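Local structure of SUBA (Escherichia coli, 2IY9) at residues A[162-167]-A[198-202]; A[186-190]-A[242-247]; A[59-64]-A[98-102]; A[141-146]-A[286-292]; A[228-232]-A[308-314]. The protein cleaves the endoplasmic reticulum chaperone BiP in the hinge between its two domains, as the serine protease subunit of an AB5 toxin, leading to host cell death. All blocks are in the same frame, centred on the assembly; numbering follows the deposited sequence.

Contact 1 (A[162-167]-A[198-202]); sequences WTELLS and WPAAY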
# COMPACT_ATOMS: atom_id res chain seq x y z
N TRP A 162 11.38 -6.54 13.41
CA TRP A 162 11.08 -5.94 12.12
C TRP A 162 12.29 -5.93 11.18
O TRP A 162 12.18 -6.30 10.01
CB TRP A 162 10.59 -4.50 12.29
CG TRP A 162 9.10 -4.29 12.45
CD1 TRP A 162 8.46 -3.70 13.51
CD2 TRP A 162 8.07 -4.64 11.51
NE1 TRP A 162 7.11 -3.67 13.29
CE2 TRP A 162 6.84 -4.24 12.08
CE3 TRP A 162 8.07 -5.26 10.26
CZ2 TRP A 162 5.62 -4.44 11.42
CZ3 TRP A 162 6.86 -5.46 9.61
CH2 TRP A 162 5.65 -5.05 10.20
N THR A 163 13.44 -5.50 11.69
CA THR A 163 14.63 -5.36 10.87
C THR A 163 15.15 -6.72 10.36
O THR A 163 15.57 -6.84 9.21
CB THR A 163 15.71 -4.55 11.63
OG1 THR A 163 15.29 -3.18 11.71
CG2 THR A 163 17.04 -4.62 10.94
N GLU A 164 15.09 -7.74 11.21
CA GLU A 164 15.45 -9.09 10.78
C GLU A 164 14.53 -9.56 9.64
O GLU A 164 15.01 -10.05 8.61
CB GLU A 164 15.40 -10.06 11.97
CG GLU A 164 16.08 -11.42 11.71
CD GLU A 164 15.24 -12.37 10.86
OE1 GLU A 164 13.99 -12.38 11.01
OE2 GLU A 164 15.82 -13.11 10.02
N LEU A 165 13.23 -9.39 9.83
CA LEU A 165 12.23 -9.87 8.87
C LEU A 165 12.36 -9.15 7.52
O LEU A 165 12.32 -9.79 6.47
CB LEU A 165 10.80 -9.70 9.41
CG LEU A 165 9.71 -10.23 8.48
CD1 LEU A 165 8.60 -10.91 9.23
CD2 LEU A 165 9.18 -9.12 7.57
N LEU A 166 12.50 -7.84 7.56
CA LEU A 166 12.54 -7.05 6.33
C LEU A 166 13.82 -7.27 5.54
O LEU A 166 13.79 -7.37 4.31
CB LEU A 166 12.30 -5.57 6.62
CG LEU A 166 10.91 -5.28 7.23
CD1 LEU A 166 10.86 -3.88 7.80
CD2 LEU A 166 9.78 -5.48 6.22
N SER A 167 14.96 -7.36 6.23
CA SER A 167 16.22 -7.63 5.52
C SER A 167 16.21 -9.03 4.91
O SER A 167 16.70 -9.21 3.80
CB SER A 167 17.45 -7.42 6.42
OG SER A 167 17.42 -8.32 7.52
N TRP A 198 6.05 1.73 11.69
CA TRP A 198 6.67 0.56 11.06
C TRP A 198 5.62 -0.20 10.25
O TRP A 198 4.47 -0.25 10.66
CB TRP A 198 7.28 -0.35 12.15
CG TRP A 198 8.57 0.20 12.69
CD1 TRP A 198 8.72 1.16 13.65
CD2 TRP A 198 9.90 -0.16 12.28
NE1 TRP A 198 10.06 1.42 13.87
CE2 TRP A 198 10.80 0.63 13.03
CE3 TRP A 198 10.42 -1.07 11.34
CZ2 TRP A 198 12.19 0.53 12.88
CZ3 TRP A 198 11.79 -1.17 11.20
CH2 TRP A 198 12.67 -0.36 11.95
N PRO A 199 6.01 -0.83 9.11
CA PRO A 199 7.38 -0.97 8.60
C PRO A 199 7.93 0.20 7.78
O PRO A 199 9.06 0.10 7.31
CB PRO A 199 7.30 -2.22 7.71
CG PRO A 199 5.88 -2.25 7.24
CD PRO A 199 5.03 -1.52 8.24
N ALA A 200 7.17 1.28 7.60
CA ALA A 200 7.73 2.43 6.88
C ALA A 200 9.05 2.94 7.52
O ALA A 200 9.95 3.39 6.81
CB ALA A 200 6.71 3.57 6.76
N ALA A 201 9.16 2.80 8.84
CA ALA A 201 10.32 3.30 9.60
C ALA A 201 11.61 2.50 9.36
O ALA A 201 12.69 2.92 9.79
CB ALA A 201 10.01 3.35 11.07
N TYR A 202 11.49 1.34 8.70
CA TYR A 202 12.65 0.57 8.29
C TYR A 202 13.60 1.52 7.56
O TYR A 202 13.20 2.20 6.60
CB TYR A 202 12.24 -0.61 7.41
CG TYR A 202 13.38 -1.52 6.97
CD1 TYR A 202 14.27 -2.06 7.91
CD2 TYR A 202 13.54 -1.86 5.63
CE1 TYR A 202 15.32 -2.90 7.51
CE2 TYR A 202 14.58 -2.70 5.22
CZ TYR A 202 15.46 -3.21 6.17
OH TYR A 202 16.48 -4.04 5.77
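The indoles of Trp162 and Trp198 run antiparallel alongside one another, their five-membered rings nearly parallel (20°). Their centroids are 5.1 Å apart, so the offset leaves little ring-over-ring overlap. The closest touch comes from a methylene instead: Trp198 CB stands over one face of the Trp162 indole, 3.5 Å from Trp162 NE1. Further along that face, Pro199 CB sits 3.8 Å from Trp162 CZ3, above the six-membered ring.

One helical turn on, Leu166 faces Tyr202. Leu166 CB lies over the centre of the phenol ring, 3.8 Å from the centroid and only 7° off the normal, which marks a well-centred CH-pi contact. Its CD1 branch reaches the root of the same side chain, 3.6 Å from Tyr202 CG, and also meets Pro199 CB at 3.9 Å. Tyr202 CG runs anti to the backbone N (chi1 -177°), carrying the ring along the helix until Tyr202 OH lies 3.6 Å from Ser167 CB.

What positions these groups is the shape of the loop. The peptide bond before Pro199 is cis, and residues 199-202 form a type I turn whose carbonyls at Ala200 and Tyr202 are gripped by Arg217. Behind the contact, helix 125-134 packs on Trp162, while Ile177 of strand 176-180 backs Leu166 and Pro199. The arrangement joins helix 160-172 to the loop after strand 176-180; an aromatic residue followed by a cis-proline in this loop is also found in subtilisins.

Contact 2 (A[186-190]-A[242-247]); sequences ADIRK and FGNNWV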
# COMPACT_ATOMS: atom_id res chain seq x y z
N ALA A 186 3.75 15.32 10.48
CA ALA A 186 5.08 15.43 11.10
C ALA A 186 6.21 15.15 10.11
O ALA A 186 6.05 14.35 9.18
CB ALA A 186 5.20 14.51 12.33
N ASP A 187 7.35 15.81 10.32
CA ASP A 187 8.60 15.52 9.60
C ASP A 187 9.24 14.29 10.25
O ASP A 187 9.71 14.36 11.40
CB ASP A 187 9.53 16.73 9.67
CG ASP A 187 10.85 16.54 8.92
OD1 ASP A 187 11.27 15.38 8.66
OD2 ASP A 187 11.49 17.57 8.61
N ILE A 188 9.25 13.17 9.51
CA ILE A 188 9.77 11.89 10.01
C ILE A 188 11.24 11.96 10.47
O ILE A 188 11.66 11.22 11.35
CB ILE A 188 9.60 10.76 8.94
CG1 ILE A 188 8.13 10.64 8.52
CG2 ILE A 188 10.10 9.41 9.50
CD1 ILE A 188 7.94 10.03 7.14
N ARG A 189 12.00 12.87 9.86
CA ARG A 189 13.39 13.08 10.25
C ARG A 189 13.55 13.60 11.69
O ARG A 189 14.56 13.35 12.32
CB ARG A 189 14.10 14.01 9.26
CG ARG A 189 14.19 13.45 7.84
CD ARG A 189 14.47 14.52 6.80
NE ARG A 189 13.40 15.50 6.73
CZ ARG A 189 13.21 16.36 5.73
NH1 ARG A 189 14.02 16.35 4.67
NH2 ARG A 189 12.19 17.22 5.77
N LYS A 190 12.53 14.28 12.20
CA LYS A 190 12.57 14.89 13.54
C LYS A 190 11.81 14.12 14.62
O LYS A 190 11.94 14.41 15.81
CB LYS A 190 12.00 16.30 13.49
CG LYS A 190 12.72 17.24 12.52
CD LYS A 190 12.03 18.60 12.55
CE LYS A 190 10.57 18.50 12.11
NZ LYS A 190 9.65 19.56 12.64
N PHE A 242 6.18 13.22 6.19
CA PHE A 242 7.09 13.49 5.08
C PHE A 242 8.55 13.44 5.52
O PHE A 242 8.87 13.38 6.71
CB PHE A 242 6.79 14.86 4.44
CG PHE A 242 7.10 16.05 5.33
CD1 PHE A 242 8.36 16.66 5.29
CD2 PHE A 242 6.14 16.55 6.20
CE1 PHE A 242 8.66 17.76 6.12
CE2 PHE A 242 6.42 17.67 7.02
CZ PHE A 242 7.68 18.26 6.99
N GLY A 243 9.44 13.48 4.53
CA GLY A 243 10.86 13.58 4.81
C GLY A 243 11.70 12.81 3.83
O GLY A 243 11.54 11.60 3.69
N ASN A 244 12.58 13.54 3.14
CA ASN A 244 13.54 12.92 2.24
C ASN A 244 14.28 11.79 2.96
O ASN A 244 14.66 11.94 4.13
CB ASN A 244 14.51 13.97 1.71
CG ASN A 244 15.38 13.44 0.60
OD1 ASN A 244 16.34 12.71 0.85
ND2 ASN A 244 15.06 13.79 -0.63
N ASN A 245 14.45 10.67 2.26
CA ASN A 245 15.09 9.45 2.80
C ASN A 245 14.20 8.60 3.74
O ASN A 245 14.63 7.54 4.21
CB ASN A 245 16.45 9.75 3.45
CG ASN A 245 17.45 8.62 3.25
OD1 ASN A 245 18.24 8.32 4.15
ND2 ASN A 245 17.42 8.00 2.08
N TRP A 246 12.98 9.07 4.00
CA TRP A 246 12.00 8.32 4.78
C TRP A 246 10.69 8.06 4.02
O TRP A 246 9.77 7.44 4.56
CB TRP A 246 11.70 9.02 6.11
CG TRP A 246 12.89 9.12 7.00
CD1 TRP A 246 13.87 10.07 6.97
CD2 TRP A 246 13.23 8.22 8.06
NE1 TRP A 246 14.80 9.83 7.96
CE2 TRP A 246 14.43 8.69 8.65
CE3 TRP A 246 12.64 7.06 8.58
CZ2 TRP A 246 15.06 8.04 9.71
CZ3 TRP A 246 13.26 6.41 9.65
CH2 TRP A 246 14.45 6.91 10.21
N VAL A 247 10.62 8.53 2.77
CA VAL A 247 9.45 8.38 1.91
C VAL A 247 9.97 8.07 0.50
O VAL A 247 10.81 8.81 -0.03
CB VAL A 247 8.60 9.69 1.87
CG1 VAL A 247 7.41 9.54 0.92
CG2 VAL A 247 8.13 10.10 3.30
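Gly243 CA is centred over one face of the Arg189 guanidinium, 3.7 Å above the plane, while the edge of that group is taken by the carboxylate of Asp187. The grip is side-on: Arg189 NE gives a straight bond of 2.9 Å to the syn lone pair of Asp187 OD1, and Arg189 NH2 reaches Asp187 OD2 from above the carboxylate plane. Arg189 NH2 also comes within 3.6 Å of Phe242 CE1, at the edge of a ring that stands almost perpendicular to the guanidinium (84°). Over one face of the same phenyl lies Asp187 CA, 4.0 Å from its centroid. Phe242 CG sits between its own backbone N and carbonyl carbon (chi1 68°), which brings the ring back over Asp187 although CB starts away from 186-190. The Trp246 indole has Arg189 N over a face; Arg189 CG approaches its CD1 to 3.5 Å, and Ile188 CG2 packs obliquely 3.6 Å from Trp246 CE3. Arg196 makes a cation-pi contact with the same indole, and His203 stacks on it.

The backbones meet where Ile188 N donates to Phe242 O (2.8 Å) and Phe242 N to Ala186 O (3.2 Å). Outside the pair, Asp313 forms a second salt bridge with Arg189, and Asn244 ND2 bonds to Val312 O. Two bonds converging on Phe242 from residues either side of Asp187 define a single parallel beta bridge, next to which Asp187 OD1, accepting from Arg189 N, closes an Asx turn.

Contact 3 (A[59-64]-A[98-102]); sequences GGLSDS and ASRYG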
# COMPACT_ATOMS: atom_id res chain seq x y z
N GLY A 59 -20.66 -5.59 -1.49
CA GLY A 59 -20.68 -4.58 -2.55
C GLY A 59 -19.70 -4.92 -3.66
O GLY A 59 -19.65 -6.07 -4.12
N GLY A 60 -18.92 -3.92 -4.08
CA GLY A 60 -17.88 -4.09 -5.11
C GLY A 60 -16.77 -5.08 -4.81
O GLY A 60 -16.01 -5.45 -5.71
N LEU A 61 -16.69 -5.51 -3.55
CA LEU A 61 -15.73 -6.53 -3.11
C LEU A 61 -16.35 -7.93 -2.98
O LEU A 61 -15.71 -8.86 -2.49
CB LEU A 61 -15.13 -6.11 -1.77
CG LEU A 61 -14.18 -4.91 -1.83
CD1 LEU A 61 -13.78 -4.51 -0.41
CD2 LEU A 61 -12.95 -5.23 -2.69
N SER A 62 -17.59 -8.05 -3.45
CA SER A 62 -18.36 -9.28 -3.30
C SER A 62 -17.70 -10.52 -3.88
O SER A 62 -17.89 -11.62 -3.35
CB SER A 62 -19.75 -9.11 -3.92
OG SER A 62 -20.57 -8.37 -3.03
N ASP A 63 -16.96 -10.33 -4.96
CA ASP A 63 -16.27 -11.42 -5.66
C ASP A 63 -14.74 -11.34 -5.53
O ASP A 63 -14.02 -11.92 -6.35
CB ASP A 63 -16.66 -11.41 -7.14
CG ASP A 63 -18.16 -11.52 -7.35
OD1 ASP A 63 -18.80 -12.30 -6.62
OD2 ASP A 63 -18.69 -10.80 -8.22
N SER A 64 -14.24 -10.62 -4.53
CA SER A 64 -12.82 -10.30 -4.41
C SER A 64 -12.02 -11.21 -3.48
O SER A 64 -10.79 -11.14 -3.45
CB SER A 64 -12.64 -8.84 -3.97
OG SER A 64 -13.17 -7.94 -4.92
N ALA A 98 -9.17 -2.92 -5.25
CA ALA A 98 -9.80 -3.99 -6.06
C ALA A 98 -11.31 -3.94 -6.34
O ALA A 98 -11.84 -4.82 -7.03
CB ALA A 98 -9.43 -5.34 -5.45
N SER A 99 -12.03 -2.95 -5.79
CA SER A 99 -13.50 -2.94 -5.96
C SER A 99 -13.93 -2.98 -7.43
O SER A 99 -13.38 -2.25 -8.26
CB SER A 99 -14.14 -1.75 -5.24
OG SER A 99 -15.50 -1.60 -5.66
N ARG A 100 -14.91 -3.82 -7.74
CA ARG A 100 -15.34 -4.05 -9.13
C ARG A 100 -16.51 -3.19 -9.57
O ARG A 100 -16.82 -3.12 -10.76
CB ARG A 100 -15.66 -5.53 -9.33
CG ARG A 100 -14.43 -6.37 -9.09
CD ARG A 100 -14.58 -7.82 -9.51
NE ARG A 100 -13.31 -8.49 -9.28
CZ ARG A 100 -13.05 -9.76 -9.56
NH1 ARG A 100 -13.99 -10.54 -10.10
NH2 ARG A 100 -11.85 -10.26 -9.30
N TYR A 101 -17.18 -2.57 -8.61
CA TYR A 101 -18.24 -1.61 -8.89
C TYR A 101 -18.51 -0.78 -7.65
O TYR A 101 -18.19 -1.20 -6.53
CB TYR A 101 -19.52 -2.30 -9.40
CG TYR A 101 -20.05 -3.44 -8.54
CD1 TYR A 101 -20.88 -3.20 -7.45
CD2 TYR A 101 -19.74 -4.76 -8.85
CE1 TYR A 101 -21.38 -4.27 -6.67
CE2 TYR A 101 -20.22 -5.81 -8.09
CZ TYR A 101 -21.04 -5.56 -7.02
OH TYR A 101 -21.50 -6.64 -6.30
N GLY A 102 -19.12 0.39 -7.85
CA GLY A 102 -19.35 1.32 -6.75
C GLY A 102 -18.09 2.12 -6.62
O GLY A 102 -17.88 3.08 -7.36
O HOH W 1 -19.97 -1.26 -3.60
O HOH W 2 -16.90 -10.02 -10.76
O HOH W 3 -21.10 -9.34 -7.16
O HOH W 4 -11.58 -7.48 -7.05
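Arg100 N donates to Gly60 O at 2.8 Å with a nearly straight N-H...O angle of 170°, a direct backbone hydrogen bond between 59-64 and 98-102. Weaker C-H contacts surround it. Gly60 CA sits over the centre of the Tyr101 ring, 3.8 Å from the centroid and 9° off the normal, and also approaches Tyr101 O at 3.2 Å. Tyr101 holds CG between its backbone N and carbonyl carbon (chi1 52°), which folds the ring back over Gly60.

Apolar contact is slight, Leu61 CD2 lying 4.5 Å from Ala98 CB. Charge and water complete the contact. The extended Arg100 side chain lays a face of its guanidinium over Asp63 O, yet its NH1 remains 5.1 Å from Asp63 OD2, and one water spans that gap. A second water joins Asp63 OD2 to Tyr101 OH, and a third links Ser64 OG with Arg100 NE.

The loop between strands 47-52 and 65-70 of the parallel sheet is thus held against the exit of helix 84-98 in this peptidase S8 (subtilase) domain; that strand 47-52 and that helix contain Asp52 and His89, assigned to the charge-relay system.

Contact 4 (A[141-146]-A[286-292]); sequences PGEEKI and TSCNPRA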
# COMPACT_ATOMS: atom_id res chain seq x y z
N PRO A 141 3.11 -17.63 -7.89
CA PRO A 141 3.69 -16.32 -8.17
C PRO A 141 2.54 -15.34 -8.41
O PRO A 141 1.58 -15.68 -9.10
CB PRO A 141 4.46 -16.55 -9.48
CG PRO A 141 4.73 -18.04 -9.51
CD PRO A 141 3.50 -18.64 -8.89
N GLY A 142 2.62 -14.16 -7.83
CA GLY A 142 1.53 -13.18 -7.97
C GLY A 142 0.48 -13.23 -6.87
O GLY A 142 -0.33 -12.31 -6.76
N GLU A 143 0.48 -14.31 -6.09
CA GLU A 143 -0.40 -14.43 -4.91
C GLU A 143 0.32 -13.87 -3.69
O GLU A 143 1.30 -14.46 -3.21
CB GLU A 143 -0.85 -15.89 -4.68
CG GLU A 143 -1.65 -16.49 -5.85
CD GLU A 143 -2.09 -17.93 -5.64
OE1 GLU A 143 -1.55 -18.63 -4.74
OE2 GLU A 143 -3.00 -18.38 -6.37
N GLU A 144 -0.16 -12.72 -3.21
CA GLU A 144 0.42 -12.03 -2.03
C GLU A 144 1.89 -11.62 -2.23
O GLU A 144 2.70 -11.61 -1.28
CB GLU A 144 0.19 -12.84 -0.75
CG GLU A 144 -1.28 -13.18 -0.49
CD GLU A 144 -1.56 -13.53 0.95
OE1 GLU A 144 -1.83 -14.71 1.23
OE2 GLU A 144 -1.52 -12.62 1.81
N LYS A 145 2.23 -11.30 -3.47
CA LYS A 145 3.53 -10.71 -3.82
C LYS A 145 3.56 -9.25 -3.37
O LYS A 145 4.59 -8.74 -2.87
CB LYS A 145 3.72 -10.78 -5.33
CG LYS A 145 5.14 -10.50 -5.81
CD LYS A 145 5.21 -10.54 -7.33
CE LYS A 145 6.65 -10.44 -7.85
NZ LYS A 145 7.47 -11.65 -7.49
N ILE A 146 2.43 -8.57 -3.59
CA ILE A 146 2.27 -7.20 -3.18
C ILE A 146 1.49 -7.19 -1.88
O ILE A 146 0.34 -7.63 -1.83
CB ILE A 146 1.53 -6.34 -4.24
CG1 ILE A 146 2.22 -6.43 -5.62
CG2 ILE A 146 1.39 -4.89 -3.74
CD1 ILE A 146 3.77 -6.27 -5.58
N THR A 286 2.14 -6.49 -11.75
CA THR A 286 2.48 -7.90 -11.48
C THR A 286 1.74 -8.86 -12.40
O THR A 286 2.25 -9.94 -12.72
CB THR A 286 2.19 -8.31 -10.02
OG1 THR A 286 0.79 -8.27 -9.79
CG2 THR A 286 2.91 -7.41 -9.03
N SER A 287 0.54 -8.46 -12.83
CA SER A 287 -0.24 -9.26 -13.78
C SER A 287 0.59 -9.62 -15.01
O SER A 287 0.43 -10.72 -15.57
CB SER A 287 -1.54 -8.55 -14.17
OG SER A 287 -1.34 -7.51 -15.14
N CYS A 288 1.48 -8.71 -15.41
CA CYS A 288 2.31 -8.87 -16.62
C CYS A 288 3.50 -9.81 -16.46
O CYS A 288 3.99 -10.37 -17.45
CB CYS A 288 2.77 -7.50 -17.12
SG CYS A 288 1.38 -6.56 -17.75
N ASN A 289 3.98 -9.96 -15.23
CA ASN A 289 5.00 -10.95 -14.90
C ASN A 289 5.08 -11.16 -13.40
O ASN A 289 5.82 -10.45 -12.71
CB ASN A 289 6.38 -10.59 -15.47
CG ASN A 289 7.44 -11.65 -15.17
OD1 ASN A 289 7.12 -12.79 -14.81
ND2 ASN A 289 8.69 -11.28 -15.29
N PRO A 290 4.29 -12.11 -12.89
CA PRO A 290 4.24 -12.37 -11.44
C PRO A 290 5.53 -13.00 -10.91
O PRO A 290 5.77 -12.97 -9.70
CB PRO A 290 3.07 -13.34 -11.31
CG PRO A 290 2.96 -14.00 -12.64
CD PRO A 290 3.37 -12.98 -13.64
N ARG A 291 6.34 -13.57 -11.80
CA ARG A 291 7.62 -14.14 -11.40
C ARG A 291 8.76 -13.12 -11.39
O ARG A 291 9.90 -13.51 -11.13
CB ARG A 291 8.01 -15.30 -12.31
CG ARG A 291 7.03 -16.46 -12.32
CD ARG A 291 7.50 -17.56 -13.26
NE ARG A 291 7.26 -17.23 -14.67
CZ ARG A 291 8.17 -16.71 -15.51
NH1 ARG A 291 9.40 -16.43 -15.10
NH2 ARG A 291 7.83 -16.46 -16.77
N ALA A 292 8.47 -11.85 -11.67
CA ALA A 292 9.51 -10.81 -11.64
C ALA A 292 10.02 -10.62 -10.21
O ALA A 292 9.32 -10.94 -9.25
CB ALA A 292 9.00 -9.50 -12.18
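Lys145 crosses to 286-292 with its chain extended from the backbone and bent only at the last torsion (chi4 66°), which brings its ammonium within bonding distance of two carbonyls. Lys145 NZ donates 2.7 Å to Ala292 O, nearly head-on at a C=O...N angle of 170°, and 3.1 Å to Pro290 O, which it meets tilted from the carbonyl plane. Asp174 O is a third acceptor, so three backbone oxygens share this largely buried positive group, and the clustered carbonyl dipoles probably help stabilise its charge.

Pro290 belongs to the type I turn from Asn289 to Ala292 that follows helix 271-288, the long helix of the subtilase core with Ser272, assigned to the charge-relay system, at its other end. Cys288, close to this end, is disulfide-bonded to Cys331 in helix 323-331. Pro290 CB presses on the Pro141-Gly142 peptide, 3.5 Å from Pro141 O and 3.6 Å from Gly142 N. Arg291 CG runs alongside the Pro141 ring, 3.8 Å from Pro141 CB.

Thr286 presents its methyl: Thr286 CG2 lies 3.6 Å from Ile146 CG1, crossing it at a slant. Its hydroxyl, set between backbone N and carbonyl carbon, turns back to bond with Ala283 O.

Contact 5 (A[228-232]-A[308-314]); sequences ETPVL and YPSLVDK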
# COMPACT_ATOMS: atom_id res chain seq x y z
N GLU A 228 -0.85 19.69 -13.31
CA GLU A 228 -0.64 20.51 -12.13
C GLU A 228 0.48 19.92 -11.27
O GLU A 228 0.67 18.70 -11.25
CB GLU A 228 -1.93 20.66 -11.31
CG GLU A 228 -3.09 21.29 -12.10
CD GLU A 228 -4.42 21.32 -11.33
OE1 GLU A 228 -4.54 20.68 -10.26
OE2 GLU A 228 -5.35 22.00 -11.82
N THR A 229 1.25 20.78 -10.61
CA THR A 229 2.31 20.32 -9.70
C THR A 229 1.68 19.91 -8.36
O THR A 229 1.07 20.73 -7.68
CB THR A 229 3.38 21.41 -9.47
OG1 THR A 229 4.09 21.65 -10.69
CG2 THR A 229 4.36 20.99 -8.38
N PRO A 230 1.82 18.62 -7.99
CA PRO A 230 1.28 18.14 -6.72
C PRO A 230 1.99 18.72 -5.52
O PRO A 230 3.16 19.10 -5.60
CB PRO A 230 1.53 16.62 -6.78
CG PRO A 230 1.78 16.32 -8.20
CD PRO A 230 2.46 17.54 -8.74
N VAL A 231 1.25 18.80 -4.42
CA VAL A 231 1.79 19.10 -3.11
C VAL A 231 1.30 18.00 -2.17
O VAL A 231 0.27 17.35 -2.44
CB VAL A 231 1.31 20.48 -2.60
CG1 VAL A 231 1.92 21.61 -3.43
CG2 VAL A 231 -0.20 20.56 -2.61
N LEU A 232 2.03 17.78 -1.08
CA LEU A 232 1.59 16.81 -0.07
C LEU A 232 0.33 17.30 0.63
O LEU A 232 0.20 18.50 0.88
CB LEU A 232 2.70 16.50 0.94
CG LEU A 232 3.46 15.18 0.70
CD1 LEU A 232 4.34 15.22 -0.55
CD2 LEU A 232 4.28 14.76 1.92
N TYR A 308 9.47 15.76 -9.18
CA TYR A 308 9.23 17.19 -8.96
C TYR A 308 10.28 17.82 -8.03
O TYR A 308 10.35 17.45 -6.85
CB TYR A 308 7.83 17.44 -8.40
CG TYR A 308 6.73 17.11 -9.37
CD1 TYR A 308 6.20 18.10 -10.21
CD2 TYR A 308 6.23 15.82 -9.47
CE1 TYR A 308 5.18 17.79 -11.12
CE2 TYR A 308 5.21 15.51 -10.37
CZ TYR A 308 4.70 16.50 -11.19
OH TYR A 308 3.69 16.17 -12.07
N PRO A 309 11.08 18.78 -8.55
CA PRO A 309 12.12 19.39 -7.73
C PRO A 309 11.56 20.02 -6.46
O PRO A 309 12.23 20.04 -5.44
CB PRO A 309 12.72 20.47 -8.64
CG PRO A 309 11.73 20.67 -9.73
CD PRO A 309 11.04 19.35 -9.91
N SER A 310 10.32 20.52 -6.54
CA SER A 310 9.64 21.14 -5.40
C SER A 310 9.35 20.17 -4.25
O SER A 310 9.11 20.60 -3.13
CB SER A 310 8.36 21.86 -5.85
OG SER A 310 7.41 20.96 -6.40
N LEU A 311 9.38 18.86 -4.54
CA LEU A 311 9.03 17.83 -3.54
C LEU A 311 10.22 17.08 -2.96
O LEU A 311 10.05 16.17 -2.15
CB LEU A 311 8.02 16.83 -4.15
CG LEU A 311 6.64 17.40 -4.51
CD1 LEU A 311 5.77 16.34 -5.17
CD2 LEU A 311 5.93 17.97 -3.29
N VAL A 312 11.44 17.46 -3.35
CA VAL A 312 12.63 16.72 -2.91
C VAL A 312 12.81 16.71 -1.37
O VAL A 312 13.22 15.69 -0.82
CB VAL A 312 13.90 17.18 -3.67
CG1 VAL A 312 15.15 16.47 -3.13
CG2 VAL A 312 13.73 16.89 -5.17
N ASP A 313 12.47 17.79 -0.68
CA ASP A 313 12.57 17.78 0.79
C ASP A 313 11.59 16.82 1.46
O ASP A 313 11.85 16.35 2.57
CB ASP A 313 12.38 19.17 1.42
CG ASP A 313 12.62 19.17 2.93
OD1 ASP A 313 13.76 18.88 3.35
OD2 ASP A 313 11.66 19.40 3.70
N LYS A 314 10.48 16.53 0.78
CA LYS A 314 9.36 15.77 1.33
C LYS A 314 9.41 14.29 0.94
O LYS A 314 8.95 13.43 1.69
CB LYS A 314 8.02 16.39 0.87
CG LYS A 314 7.81 17.88 1.28
CD LYS A 314 6.33 18.31 1.23
CE LYS A 314 5.94 18.89 -0.14
NZ LYS A 314 4.52 19.43 -0.30
O HOH W 5 5.04 20.95 -5.01
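Lys314 lies antiparallel to Leu232, touching it along most of its aliphatic length. Lys314 CB begins 4.1 Å from Leu232 CD1. CG leaves anti to the carbonyl carbon, and a bend at chi3 (-91°) then turns the chain along the leucine. Lys314 CD touches both Leu232 CB and CD1, and Lys314 CE stays 4.0 Å from Leu232 CD1. At the tip, NZ comes to 3.1 Å from Leu232 N; both are donors, so the pair is not a hydrogen bond. Lys314 NZ also lies 3.7 Å from Leu232 CB and 3.9 Å from Val231 CA.

The other end of the contact is aromatic. Pro230 CD lies over one face of the Tyr308 ring, 3.7 Å from the centroid and 19° off the normal, the proline set roughly perpendicular to the run of the tyrosine side chain. Thr229 CG2 approaches the ring obliquely and meets Ser310 OG at 3.6 Å. Between these ends, Leu311 CD2 packs 3.8 Å from Pro230 O, and a water that donates to this carbonyl also hydrogen-bonds with Ser310 OG.

Val320 of strand 319-320 packs on Pro230, Tyr308 and Leu311 together, and Leu221 of strand 215-221 supports Pro230 and Leu232. The 3-10 turn 309-311, in the connection between antiparallel strands 306-307 and 319-320, packs against the loop following strand 215-221 of the parallel sheet.

Overall arrangement
From the N terminus, contact 3 closes first, joining 59-64 to 98-102 across a loop that holds strand 65-70 and helix 84-98. Contact 4 opens at 141-146 and shuts only at 286-292, bringing the entrance of strand 147-149 to the end of helix 271-288. Contacts 1 and 2 both fall within that span and cross each other, since 186-190 precedes 198-202; they touch through Ala201 and Trp246, joining helix 160-172 to the loops beyond strands 176-180 and 215-221. Contact 5 starts at 228-232, before contact 2 closes, and ends past contact 4, crossing both. It meets contact 2 directly and binds the connection between strands 306-307 and 319-320 to that side.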